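Local coordinates for protein ribulose bisphosphate carboxylase (Pyrococcus horikoshii, PDB 2D69) that probably catalyses the carboxylation of ribulose 1,5-bisphosphate to two molecules of 3-phosphoglycerate, within an archaeal pathway that breaks down AMP, at residues Q100-V105 against A256-L261; G246-I251 against V307-T312; A277-H282 against I293-L298; A301-G306 against N330-S335. All coordinates share one frame; numbering follows the deposited sequence.

Overall arrangement
The four contacts lie close together, their centres 12 to 19 Å apart. Interaction 1 joins the N-terminal domain to the alpha/beta barrel; interactions 2, 3 and 4 belong to the barrel itself. Interactions 2 and 3 share its parallel sheet, in which strand 274-278 stands between 248-252 and 309-311. Helix 295-305 serves both interaction 3, at its start, and interaction 4, at its end, and its Ala301 and Ile305 pack on Trp258 of interaction 1. Along the chain, interaction 1 closes before 3 and 4 open, whereas the segments of interaction 2 alternate with those of 1 and 4. Helix 295-305 thus links the domain boundary at Trp258 to the sulfate-binding arginine and to outer helix 323-334.

Interaction 1: Q100-V105 against A256-L261; sequences QLFSAV and AGWSAL
At the seam between the N-terminal domain and the alpha/beta barrel, Phe102 on helix 98-105 meets Trp258 in the first turn of helix 258-271. The two rings make the whole contact. Phe102 CD2 comes to 3.6 Å from Trp258 NE1, and Phe102 CE2 lies 4.1 Å from Trp258 CZ2, so one side of the phenyl ring runs along the pyrrole part of the indole and reaches the start of its six-membered ring. The centroid of the Phe102 ring is 5.0 Å from that of the five-membered ring of Trp258, with the planes at 73°; the pair is oblique, neither a stack nor a T-shape. Trp258 has its CG anti to the carbonyl carbon and beside the backbone N (chi1 -66°), which turns the indole toward helix 98-105, bridging backbones whose nearest CA atoms, of Phe102 and Trp258, are 9.1 Å apart. Ala301 touches both rings, and Leu298 and Ile305 add to the cover on Trp258, so helix 295-305 packs against the pair. Just before Trp258, Gly257 holds the N-cap position with a positive phi (104°) at which a side chain would be jammed against the carbonyl O of Ala256. The same two helices also face the second subunit: Ser103 OG bonds to Asp252 OD2 and Glu189 O of that subunit, and Ser259 OG to its Gly229 O. This is the setting of the Rubisco dimer, in which the N-terminal domain of one subunit lies against the barrel of the other.

Interaction 2: G246-I251 against V307-T312; sequences GQYVMI and VDQIHT
Gln309 NE2 donates to Tyr248 OH at 2.8 Å, the one hydrogen bond between these two strands. It is bent, with an N-H...O angle of 135°, and the hydroxyl is tilted out of the amide plane of Gln309. Seen from the ring, NE2 arrives at the edge, near the plane of the phenol, and the amide carbon follows it: Gln309 CD lies 3.6 Å from Tyr248 CE2. The amide and ring planes are 64° apart, and the two side chains cross at about a right angle. Gln309 CG sits between the backbone N and the carbonyl carbon (chi1 53°), and from there the chain runs out extended toward the tyrosine. The other end of the amide is held too, for Gln309 OE1 bonds to His276 ND1 on the strand in between; two partners therefore fix the turn of this buried group. Ile143 of helix 139-147 packs on both side chains, and Phe146 of that helix meets the Tyr248 ring edge-to-face. A leucine in place of Tyr248 would probably leave Gln309 NE2 without its hydroxyl acceptor and the Phe146 ring without its aromatic mate. Strands 248-252 and 309-311 both pair with 274-278, so this bond, made two residues before the predicted substrate ligand His311, reaches across a strand through the interior of the alpha/beta barrel.

Interaction 3: A277-H282 against I293-L298; sequences AHRAMH and ITMLAL. With SO4 (sulfate ion), chain F.
Charged and polar contacts centre on Arg279, whose guanidinium serves the sulfate with one edge and Met295 with another. Arg279 NE donates to sulfate O3 at 3.0 Å in a nearly straight bond (167°), and Arg279 NH2 donates to O2 at 3.2 Å. On the remaining nitrogen, Arg279 NH1 points at Met295 SD, 3.3 Å away, a weak bond near the guanidinium plane. Met295 CG stands anti to the backbone N (chi1 -176°), and bends at the next two torsions bring the sulfur to the arginine. Arg279 is a predicted substrate ligand, and the sulfate is consistent with a phosphate position. With a methionine at Arg279, the anion is likely to lose two of its donors and Met295 SD its N-H. Among flat groups, Arg279 and His282 are the ends of a type II turn, and His282 NE2 lies over the centre of one guanidinium face, while His282 ND1 bonds to Thr286. Met295 SD lies 4.8 Å from the centroid of the His282 ring, obliquely. Apolar contact is slight: Leu298 CD1 touches His282 CB at 4.0 Å. Thr294 OG1 caps helix 295-305 by accepting from Ala297 N. Around the contact, Ile329 of helix 323-334 packs on Met295, Val254 of helix 253-256 on Leu298, and Leu120 of strand 115-124 on Ala297.

Interaction 4: A301-G306 against N330-S335; sequences AARMIG and NDFLLS
Helices 301-305 and 330-334 run almost parallel, 13° between their segment axes and 11.0 Å apart at closest approach, with Arg303 and Leu333 nearest by CA. Arg303 reaches across: with chi1 at 178°, CG lies opposite the backbone N, and the extended chain carries the guanidinium to the C-terminal end of the other helix. There NH1 and NH2 of Arg303 grip one atom, Ser335 O, end-on: NH2 at 2.7 Å, nearly along the C=O axis, and NH1 at 3.0 Å. Converging on one oxygen, both bonds are bent, yet they keep close to the guanidinium plane, while Leu333 O lies over one face. These are consecutive outer helices of the alpha/beta barrel, linked through strand 309-311, and the first ends in a Schellman motif with Gly306 at C-prime. Phe332 flanks the arginine: Arg303 CD is 3.9 Å from Phe332 CZ, and NH1 stands over one ring face, near its rim; with Arg303 CZ 5.3 Å from the Phe332 centroid, any cation-pi attraction is weak. Ser335 OG donates to Phe332 O at 2.8 Å, using a lone pair in the plane of that carbonyl. Arg303 NE bonds to Arg341 O.

Interaction 1: Q100-V105 against A256-L261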
loop_
_atom_site.group_PDB
_atom_site.type_symbol
_atom_site.label_atom_id
_atom_site.label_comp_id
_atom_site.label_asym_id
_atom_site.label_seq_id
_atom_site.Cartn_x
_atom_site.Cartn_y
_atom_site.Cartn_z
ATOM N N GLN A 100 7.649 -12.481 -28.377
ATOM C CA GLN A 100 6.868 -12.298 -29.628
ATOM C C GLN A 100 7.677 -12.543 -30.904
ATOM O O GLN A 100 7.146 -13.094 -31.910
ATOM C CB GLN A 100 6.164 -10.906 -29.671
ATOM C CG GLN A 100 5.140 -10.812 -30.909
ATOM C CD GLN A 100 5.746 -10.211 -32.178
ATOM O OE1 GLN A 100 5.145 -10.282 -33.276
ATOM N NE2 GLN A 100 6.909 -9.610 -32.043
ATOM N N LEU A 101 8.940 -12.112 -30.911
ATOM C CA LEU A 101 9.881 -12.408 -32.012
ATOM C C LEU A 101 9.918 -13.919 -32.286
ATOM O O LEU A 101 9.670 -14.392 -33.432
ATOM C CB LEU A 101 11.285 -11.880 -31.674
ATOM C CG LEU A 101 12.376 -12.275 -32.710
ATOM C CD1 LEU A 101 11.978 -11.800 -34.079
ATOM C CD2 LEU A 101 13.726 -11.727 -32.320
ATOM N N PHE A 102 10.167 -14.693 -31.242
ATOM C CA PHE A 102 10.265 -16.142 -31.361
ATOM C C PHE A 102 8.943 -16.801 -31.692
ATOM O O PHE A 102 8.921 -17.808 -32.376
ATOM C CB PHE A 102 10.879 -16.759 -30.103
ATOM C CG PHE A 102 12.379 -16.853 -30.165
ATOM C CD1 PHE A 102 13.139 -15.854 -30.779
ATOM C CD2 PHE A 102 13.036 -17.977 -29.680
ATOM C CE1 PHE A 102 14.537 -15.968 -30.863
ATOM C CE2 PHE A 102 14.413 -18.065 -29.741
ATOM C CZ PHE A 102 15.160 -17.054 -30.348
ATOM N N SER A 103 7.831 -16.235 -31.252
ATOM C CA SER A 103 6.551 -16.757 -31.729
ATOM C C SER A 103 6.405 -16.636 -33.266
ATOM O O SER A 103 5.766 -17.500 -33.951
ATOM C CB SER A 103 5.430 -16.005 -31.046
ATOM O OG SER A 103 4.234 -16.730 -31.246
ATOM N N ALA A 104 6.974 -15.571 -33.828
ATOM C CA ALA A 104 6.917 -15.363 -35.269
ATOM C C ALA A 104 7.937 -16.191 -36.023
ATOM O O ALA A 104 7.572 -16.926 -36.951
ATOM C CB ALA A 104 7.096 -13.900 -35.599
ATOM N N VAL A 105 9.204 -16.112 -35.627
ATOM C CA VAL A 105 10.283 -16.721 -36.432
ATOM C C VAL A 105 10.646 -18.169 -36.090
ATOM O O VAL A 105 11.428 -18.836 -36.781
ATOM C CB VAL A 105 11.534 -15.807 -36.466
ATOM C CG1 VAL A 105 11.138 -14.440 -36.863
ATOM C CG2 VAL A 105 12.276 -15.725 -35.151
ATOM N N ALA A 256 12.423 -23.066 -17.806
ATOM C CA ALA A 256 11.587 -21.937 -17.375
ATOM C C ALA A 256 10.881 -21.170 -18.512
ATOM O O ALA A 256 9.687 -20.818 -18.437
ATOM C CB ALA A 256 12.427 -20.965 -16.596
ATOM N N GLY A 257 11.661 -20.834 -19.531
ATOM C CA GLY A 257 11.147 -20.241 -20.751
ATOM C C GLY A 257 11.421 -18.737 -20.837
ATOM O O GLY A 257 11.761 -18.085 -19.862
ATOM N N TRP A 258 11.256 -18.222 -22.039
ATOM C CA TRP A 258 11.585 -16.848 -22.395
ATOM C C TRP A 258 10.794 -15.778 -21.651
ATOM O O TRP A 258 11.353 -14.723 -21.301
ATOM C CB TRP A 258 11.383 -16.663 -23.939
ATOM C CG TRP A 258 12.315 -17.444 -24.781
ATOM C CD1 TRP A 258 11.971 -18.361 -25.730
ATOM C CD2 TRP A 258 13.730 -17.424 -24.734
ATOM N NE1 TRP A 258 13.098 -18.934 -26.249
ATOM C CE2 TRP A 258 14.194 -18.338 -25.678
ATOM C CE3 TRP A 258 14.666 -16.684 -24.005
ATOM C CZ2 TRP A 258 15.535 -18.583 -25.881
ATOM C CZ3 TRP A 258 15.982 -16.894 -24.237
ATOM C CH2 TRP A 258 16.419 -17.856 -25.154
ATOM N N SER A 259 9.508 -16.027 -21.448
ATOM C CA SER A 259 8.614 -15.091 -20.783
ATOM C C SER A 259 9.065 -14.826 -19.366
ATOM O O SER A 259 9.188 -13.635 -18.929
ATOM C CB SER A 259 7.181 -15.617 -20.798
ATOM O OG SER A 259 6.355 -14.707 -20.094
ATOM N N ALA A 260 9.392 -15.896 -18.673
ATOM C CA ALA A 260 9.877 -15.741 -17.295
ATOM C C ALA A 260 11.242 -15.117 -17.279
ATOM O O ALA A 260 11.493 -14.315 -16.431
ATOM C CB ALA A 260 9.928 -17.026 -16.613
ATOM N N LEU A 261 12.105 -15.480 -18.232
ATOM C CA LEU A 261 13.465 -14.919 -18.295
ATOM C C LEU A 261 13.451 -13.410 -18.494
ATOM O O LEU A 261 14.166 -12.692 -17.813
ATOM C CB LEU A 261 14.266 -15.534 -19.420
ATOM C CG LEU A 261 15.770 -15.705 -19.292
ATOM C CD1 LEU A 261 16.528 -15.604 -20.591
ATOM C CD2 LEU A 261 16.502 -15.011 -18.143
#

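Interaction 2: G246-I251 against V307-T312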
loop_
_atom_site.group_PDB
_atom_site.type_symbol
_atom_site.label_atom_id
_atom_site.label_comp_id
_atom_site.label_asym_id
_atom_site.label_seq_id
_atom_site.Cartn_x
_atom_site.Cartn_y
_atom_site.Cartn_z
ATOM N N GLY A 246 23.904 -12.094 -1.744
ATOM C CA GLY A 246 24.328 -12.760 -2.961
ATOM C C GLY A 246 24.333 -11.855 -4.162
ATOM O O GLY A 246 23.520 -10.915 -4.255
ATOM N N GLN A 247 25.218 -12.145 -5.114
ATOM C CA GLN A 247 25.257 -11.410 -6.374
ATOM C C GLN A 247 24.979 -12.233 -7.601
ATOM O O GLN A 247 25.131 -11.722 -8.705
ATOM C CB GLN A 247 26.582 -10.642 -6.549
ATOM C CG GLN A 247 26.866 -9.672 -5.401
ATOM C CD GLN A 247 28.152 -8.800 -5.540
ATOM O OE1 GLN A 247 29.220 -9.195 -5.051
ATOM N NE2 GLN A 247 28.018 -7.589 -6.118
ATOM N N TYR A 248 24.584 -13.495 -7.435
ATOM C CA TYR A 248 24.248 -14.392 -8.547
ATOM C C TYR A 248 22.988 -15.233 -8.289
ATOM O O TYR A 248 22.736 -15.671 -7.191
ATOM C CB TYR A 248 25.378 -15.416 -8.706
ATOM C CG TYR A 248 26.586 -15.206 -9.618
ATOM C CD1 TYR A 248 27.898 -15.090 -9.075
ATOM C CD2 TYR A 248 26.473 -15.288 -10.968
ATOM C CE1 TYR A 248 29.014 -15.083 -9.899
ATOM C CE2 TYR A 248 27.586 -15.226 -11.801
ATOM C CZ TYR A 248 28.854 -15.136 -11.258
ATOM O OH TYR A 248 29.924 -15.134 -12.096
ATOM N N VAL A 249 22.196 -15.448 -9.329
ATOM C CA VAL A 249 21.198 -16.510 -9.350
ATOM C C VAL A 249 21.398 -17.313 -10.607
ATOM O O VAL A 249 21.836 -16.784 -11.644
ATOM C CB VAL A 249 19.754 -15.940 -9.263
ATOM C CG1 VAL A 249 19.599 -15.171 -7.999
ATOM C CG2 VAL A 249 19.427 -14.994 -10.426
ATOM N N MET A 250 21.004 -18.588 -10.531
ATOM C CA MET A 250 21.045 -19.502 -11.619
ATOM C C MET A 250 19.603 -19.779 -12.038
ATOM O O MET A 250 18.719 -19.983 -11.196
ATOM C CB MET A 250 21.708 -20.808 -11.186
ATOM C CG MET A 250 21.327 -22.041 -12.088
ATOM S SD MET A 250 22.339 -23.460 -11.577
ATOM C CE MET A 250 21.262 -24.694 -12.024
ATOM N N ILE A 251 19.371 -19.751 -13.324
ATOM C CA ILE A 251 18.058 -20.051 -13.860
ATOM C C ILE A 251 18.241 -21.093 -14.958
ATOM O O ILE A 251 19.096 -20.934 -15.807
ATOM C CB ILE A 251 17.396 -18.784 -14.418
ATOM C CG1 ILE A 251 17.229 -17.700 -13.331
ATOM C CG2 ILE A 251 16.025 -19.094 -14.985
ATOM C CD1 ILE A 251 16.671 -16.371 -13.847
ATOM N N VAL A 307 21.566 -12.690 -20.003
ATOM C CA VAL A 307 22.232 -13.623 -19.076
ATOM C C VAL A 307 23.664 -13.204 -19.021
ATOM O O VAL A 307 24.166 -12.668 -19.995
ATOM C CB VAL A 307 22.062 -15.134 -19.517
ATOM C CG1 VAL A 307 20.612 -15.476 -19.646
ATOM C CG2 VAL A 307 22.841 -15.431 -20.715
ATOM N N ASP A 308 24.326 -13.357 -17.880
ATOM C CA ASP A 308 25.729 -12.932 -17.741
ATOM C C ASP A 308 26.754 -14.023 -18.049
ATOM O O ASP A 308 27.963 -13.734 -18.314
ATOM C CB ASP A 308 25.949 -12.429 -16.338
ATOM C CG ASP A 308 25.106 -11.244 -16.039
ATOM O OD1 ASP A 308 25.577 -10.125 -16.346
ATOM O OD2 ASP A 308 23.979 -11.339 -15.491
ATOM N N GLN A 309 26.277 -15.267 -18.005
ATOM C CA GLN A 309 27.090 -16.460 -18.316
ATOM C C GLN A 309 26.169 -17.598 -18.732
ATOM O O GLN A 309 25.021 -17.670 -18.294
ATOM C CB GLN A 309 28.024 -16.882 -17.174
ATOM C CG GLN A 309 27.398 -17.071 -15.873
ATOM C CD GLN A 309 28.410 -17.119 -14.736
ATOM O OE1 GLN A 309 28.442 -18.105 -13.974
ATOM N NE2 GLN A 309 29.168 -16.088 -14.592
ATOM N N ILE A 310 26.630 -18.427 -19.638
ATOM C CA ILE A 310 25.782 -19.519 -20.147
ATOM C C ILE A 310 26.656 -20.683 -20.617
ATOM O O ILE A 310 27.746 -20.475 -21.181
ATOM C CB ILE A 310 24.845 -19.021 -21.303
ATOM C CG1 ILE A 310 23.860 -20.090 -21.743
ATOM C CG2 ILE A 310 25.655 -18.596 -22.488
ATOM C CD1 ILE A 310 22.769 -19.573 -22.627
ATOM N N HIS A 311 26.171 -21.895 -20.341
ATOM C CA HIS A 311 26.812 -23.147 -20.734
ATOM C C HIS A 311 26.821 -23.214 -22.230
ATOM O O HIS A 311 25.775 -23.024 -22.809
ATOM C CB HIS A 311 25.998 -24.354 -20.201
ATOM C CG HIS A 311 26.092 -24.550 -18.712
ATOM N ND1 HIS A 311 27.122 -25.252 -18.121
ATOM C CD2 HIS A 311 25.273 -24.167 -17.701
ATOM C CE1 HIS A 311 26.949 -25.258 -16.805
ATOM N NE2 HIS A 311 25.827 -24.622 -16.525
ATOM N N THR A 312 27.966 -23.504 -22.848
ATOM C CA THR A 312 28.039 -23.766 -24.309
ATOM C C THR A 312 28.585 -25.146 -24.797
ATOM O O THR A 312 28.490 -25.412 -26.000
ATOM C CB THR A 312 28.879 -22.698 -24.981
ATOM O OG1 THR A 312 30.152 -22.648 -24.338
ATOM C CG2 THR A 312 28.268 -21.284 -24.742
#

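Interaction 3: A277-H282 against I293-L298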
loop_
_atom_site.group_PDB
_atom_site.type_symbol
_atom_site.label_atom_id
_atom_site.label_comp_id
_atom_site.label_asym_id
_atom_site.label_seq_id
_atom_site.Cartn_x
_atom_site.Cartn_y
_atom_site.Cartn_z
ATOM N N ALA A 277 22.847 -18.831 -16.661
ATOM C CA ALA A 277 21.843 -19.586 -17.377
ATOM C C ALA A 277 22.330 -21.015 -17.553
ATOM O O ALA A 277 23.391 -21.274 -18.134
ATOM C CB ALA A 277 21.579 -18.950 -18.720
ATOM N N HIS A 278 21.529 -21.934 -17.054
ATOM C CA HIS A 278 21.688 -23.349 -17.284
ATOM C C HIS A 278 20.758 -23.669 -18.431
ATOM O O HIS A 278 19.651 -23.151 -18.518
ATOM C CB HIS A 278 21.341 -24.140 -16.030
ATOM C CG HIS A 278 21.784 -25.563 -16.083
ATOM N ND1 HIS A 278 21.426 -26.417 -17.109
ATOM C CD2 HIS A 278 22.595 -26.281 -15.256
ATOM C CE1 HIS A 278 22.013 -27.595 -16.923
ATOM N NE2 HIS A 278 22.706 -27.549 -15.793
ATOM N N ARG A 279 21.209 -24.499 -19.333
ATOM C CA ARG A 279 20.452 -24.728 -20.564
ATOM C C ARG A 279 19.763 -26.082 -20.592
ATOM O O ARG A 279 19.366 -26.564 -21.670
ATOM C CB ARG A 279 21.403 -24.588 -21.751
ATOM C CG ARG A 279 22.555 -25.588 -21.730
ATOM C CD ARG A 279 23.470 -25.366 -22.883
ATOM N NE ARG A 279 24.456 -26.406 -23.016
ATOM C CZ ARG A 279 25.123 -26.685 -24.138
ATOM N NH1 ARG A 279 24.866 -26.023 -25.261
ATOM N NH2 ARG A 279 26.008 -27.699 -24.147
ATOM N N ALA A 280 19.610 -26.744 -19.438
ATOM C CA ALA A 280 18.941 -28.061 -19.452
ATOM C C ALA A 280 17.675 -28.038 -20.327
ATOM O O ALA A 280 16.895 -27.087 -20.260
ATOM C CB ALA A 280 18.585 -28.500 -18.043
ATOM N N MET A 281 17.491 -29.100 -21.119
ATOM C CA MET A 281 16.399 -29.312 -22.088
ATOM C C MET A 281 16.693 -28.799 -23.507
ATOM O O MET A 281 15.971 -29.137 -24.437
ATOM C CB MET A 281 15.045 -28.749 -21.591
ATOM C CG MET A 281 13.830 -29.169 -22.412
ATOM S SD MET A 281 12.206 -28.543 -21.711
ATOM C CE MET A 281 11.974 -27.348 -22.694
ATOM N N HIS A 282 17.717 -27.974 -23.667
ATOM C CA HIS A 282 18.066 -27.405 -24.993
ATOM C C HIS A 282 18.204 -28.456 -26.081
ATOM O O HIS A 282 17.692 -28.281 -27.200
ATOM C CB HIS A 282 19.369 -26.563 -24.913
ATOM C CG HIS A 282 20.604 -27.389 -24.823
ATOM N ND1 HIS A 282 21.321 -27.779 -25.933
ATOM C CD2 HIS A 282 21.222 -27.954 -23.753
ATOM C CE1 HIS A 282 22.341 -28.529 -25.551
ATOM N NE2 HIS A 282 22.306 -28.646 -24.233
ATOM N N ILE A 293 16.348 -25.390 -33.334
ATOM C CA ILE A 293 16.945 -24.080 -33.168
ATOM C C ILE A 293 18.374 -24.327 -32.707
ATOM O O ILE A 293 18.607 -25.161 -31.829
ATOM C CB ILE A 293 16.174 -23.291 -32.115
ATOM C CG1 ILE A 293 14.672 -23.212 -32.432
ATOM C CG2 ILE A 293 16.747 -21.867 -31.957
ATOM C CD1 ILE A 293 13.903 -22.583 -31.278
ATOM N N THR A 294 19.338 -23.617 -33.287
ATOM C CA THR A 294 20.733 -23.857 -32.921
ATOM C C THR A 294 21.034 -23.255 -31.571
ATOM O O THR A 294 20.357 -22.334 -31.134
ATOM C CB THR A 294 21.683 -23.238 -33.927
ATOM O OG1 THR A 294 21.483 -21.811 -33.950
ATOM C CG2 THR A 294 21.417 -23.742 -35.349
ATOM N N MET A 295 22.081 -23.770 -30.920
ATOM C CA MET A 295 22.556 -23.240 -29.655
ATOM C C MET A 295 23.013 -21.791 -29.839
ATOM O O MET A 295 22.885 -20.996 -28.922
ATOM C CB MET A 295 23.698 -24.085 -29.024
ATOM C CG MET A 295 24.144 -23.582 -27.628
ATOM S SD MET A 295 22.789 -23.685 -26.419
ATOM C CE MET A 295 22.973 -22.190 -25.536
ATOM N N LEU A 296 23.522 -21.456 -31.029
ATOM C CA LEU A 296 23.962 -20.091 -31.328
ATOM C C LEU A 296 22.796 -19.076 -31.229
ATOM O O LEU A 296 22.947 -17.995 -30.650
ATOM C CB LEU A 296 24.588 -20.023 -32.715
ATOM C CG LEU A 296 24.886 -18.609 -33.252
ATOM C CD1 LEU A 296 25.871 -17.936 -32.301
ATOM C CD2 LEU A 296 25.474 -18.676 -34.659
ATOM N N ALA A 297 21.631 -19.457 -31.757
ATOM C CA ALA A 297 20.463 -18.576 -31.756
ATOM C C ALA A 297 19.901 -18.405 -30.351
ATOM O O ALA A 297 19.566 -17.316 -29.916
ATOM C CB ALA A 297 19.396 -19.109 -32.695
ATOM N N LEU A 298 19.824 -19.518 -29.637
ATOM C CA LEU A 298 19.411 -19.528 -28.252
ATOM C C LEU A 298 20.321 -18.641 -27.470
ATOM O O LEU A 298 19.863 -17.813 -26.712
ATOM C CB LEU A 298 19.515 -20.918 -27.698
ATOM C CG LEU A 298 18.614 -21.389 -26.589
ATOM C CD1 LEU A 298 18.699 -22.935 -26.500
ATOM C CD2 LEU A 298 19.040 -20.788 -25.277
HETATM S S SO4 F . 26.178 -28.528 -20.386
HETATM O O1 SO4 F . 26.297 -29.217 -19.103
HETATM O O2 SO4 F . 26.090 -29.459 -21.514
HETATM O O3 SO4 F . 24.953 -27.718 -20.333
HETATM O O4 SO4 F . 27.355 -27.657 -20.514
#

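Interaction 4: A301-G306 against N330-S335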
loop_
_atom_site.group_PDB
_atom_site.type_symbol
_atom_site.label_atom_id
_atom_site.label_comp_id
_atom_site.label_asym_id
_atom_site.label_seq_id
_atom_site.Cartn_x
_atom_site.Cartn_y
_atom_site.Cartn_z
ATOM N N ALA A 301 19.667 -14.857 -28.273
ATOM C CA ALA A 301 18.518 -14.413 -27.489
ATOM C C ALA A 301 18.871 -14.215 -26.023
ATOM O O ALA A 301 18.506 -13.196 -25.416
ATOM C CB ALA A 301 17.376 -15.379 -27.640
ATOM N N ALA A 302 19.588 -15.175 -25.430
ATOM C CA ALA A 302 19.811 -15.121 -24.010
ATOM C C ALA A 302 20.749 -13.943 -23.683
ATOM O O ALA A 302 20.590 -13.310 -22.621
ATOM C CB ALA A 302 20.402 -16.475 -23.493
ATOM N N ARG A 303 21.739 -13.678 -24.556
ATOM C CA ARG A 303 22.642 -12.537 -24.364
ATOM C C ARG A 303 21.893 -11.195 -24.498
ATOM O O ARG A 303 22.145 -10.242 -23.758
ATOM C CB ARG A 303 23.787 -12.613 -25.367
ATOM C CG ARG A 303 24.737 -11.439 -25.272
ATOM C CD ARG A 303 26.041 -11.603 -26.008
ATOM N NE ARG A 303 26.825 -10.402 -25.840
ATOM C CZ ARG A 303 27.761 -9.960 -26.668
ATOM N NH1 ARG A 303 28.068 -10.652 -27.770
ATOM N NH2 ARG A 303 28.414 -8.828 -26.391
ATOM N N MET A 304 20.956 -11.129 -25.448
ATOM C CA MET A 304 20.268 -9.897 -25.744
ATOM C C MET A 304 19.370 -9.509 -24.563
ATOM O O MET A 304 19.472 -8.365 -24.048
ATOM C CB MET A 304 19.503 -10.091 -27.083
ATOM C CG MET A 304 18.678 -8.925 -27.617
ATOM S SD MET A 304 17.802 -9.312 -29.271
ATOM C CE MET A 304 18.588 -10.646 -29.613
ATOM N N ILE A 305 18.578 -10.464 -24.076
ATOM C CA ILE A 305 17.832 -10.268 -22.854
ATOM C C ILE A 305 18.810 -9.925 -21.757
ATOM O O ILE A 305 18.711 -8.896 -21.067
ATOM C CB ILE A 305 16.980 -11.530 -22.498
ATOM C CG1 ILE A 305 15.878 -11.697 -23.526
ATOM C CG2 ILE A 305 16.337 -11.327 -21.121
ATOM C CD1 ILE A 305 15.280 -13.085 -23.587
ATOM N N GLY A 306 19.816 -10.775 -21.604
ATOM C CA GLY A 306 20.871 -10.449 -20.677
ATOM C C GLY A 306 21.275 -11.441 -19.625
ATOM O O GLY A 306 21.375 -11.057 -18.469
ATOM N N ASN A 330 31.102 -19.319 -28.517
ATOM C CA ASN A 330 31.858 -18.554 -27.527
ATOM C C ASN A 330 32.321 -17.225 -28.104
ATOM O O ASN A 330 32.325 -16.218 -27.393
ATOM C CB ASN A 330 33.107 -19.312 -27.020
ATOM C CG ASN A 330 32.785 -20.484 -26.048
ATOM O OD1 ASN A 330 33.708 -21.059 -25.450
ATOM N ND2 ASN A 330 31.517 -20.851 -25.909
ATOM N N ASP A 331 32.744 -17.252 -29.384
ATOM C CA ASP A 331 33.212 -16.066 -30.080
ATOM C C ASP A 331 32.099 -15.025 -30.130
ATOM O O ASP A 331 32.323 -13.865 -29.866
ATOM C CB ASP A 331 33.657 -16.390 -31.531
ATOM C CG ASP A 331 35.034 -17.071 -31.595
ATOM O OD1 ASP A 331 35.451 -17.427 -32.719
ATOM O OD2 ASP A 331 35.750 -17.304 -30.594
ATOM N N PHE A 332 30.908 -15.459 -30.501
ATOM C CA PHE A 332 29.738 -14.600 -30.423
ATOM C C PHE A 332 29.487 -14.072 -29.009
ATOM O O PHE A 332 29.349 -12.881 -28.814
ATOM C CB PHE A 332 28.469 -15.310 -30.901
ATOM C CG PHE A 332 27.248 -14.613 -30.440
ATOM C CD1 PHE A 332 26.900 -13.378 -31.015
ATOM C CD2 PHE A 332 26.515 -15.089 -29.338
ATOM C CE1 PHE A 332 25.822 -12.646 -30.506
ATOM C CE2 PHE A 332 25.413 -14.369 -28.849
ATOM C CZ PHE A 332 25.068 -13.142 -29.442
ATOM N N LEU A 333 29.426 -14.943 -28.017
ATOM C CA LEU A 333 29.167 -14.511 -26.647
ATOM C C LEU A 333 30.117 -13.394 -26.200
ATOM O O LEU A 333 29.706 -12.471 -25.433
ATOM C CB LEU A 333 29.222 -15.668 -25.665
ATOM C CG LEU A 333 28.021 -16.648 -25.762
ATOM C CD1 LEU A 333 28.265 -17.784 -24.808
ATOM C CD2 LEU A 333 26.685 -16.028 -25.418
ATOM N N LEU A 334 31.364 -13.455 -26.676
ATOM C CA LEU A 334 32.374 -12.526 -26.207
ATOM C C LEU A 334 32.581 -11.357 -27.150
ATOM O O LEU A 334 33.341 -10.468 -26.824
ATOM C CB LEU A 334 33.718 -13.247 -25.986
ATOM C CG LEU A 334 33.821 -14.226 -24.822
ATOM C CD1 LEU A 334 35.057 -15.116 -25.020
ATOM C CD2 LEU A 334 33.877 -13.485 -23.504
ATOM N N SER A 335 31.917 -11.350 -28.308
ATOM C CA SER A 335 32.146 -10.339 -29.323
ATOM C C SER A 335 31.487 -9.023 -28.918
ATOM O O SER A 335 30.519 -8.994 -28.145
ATOM C CB SER A 335 31.559 -10.758 -30.688
ATOM O OG SER A 335 30.148 -10.844 -30.581
#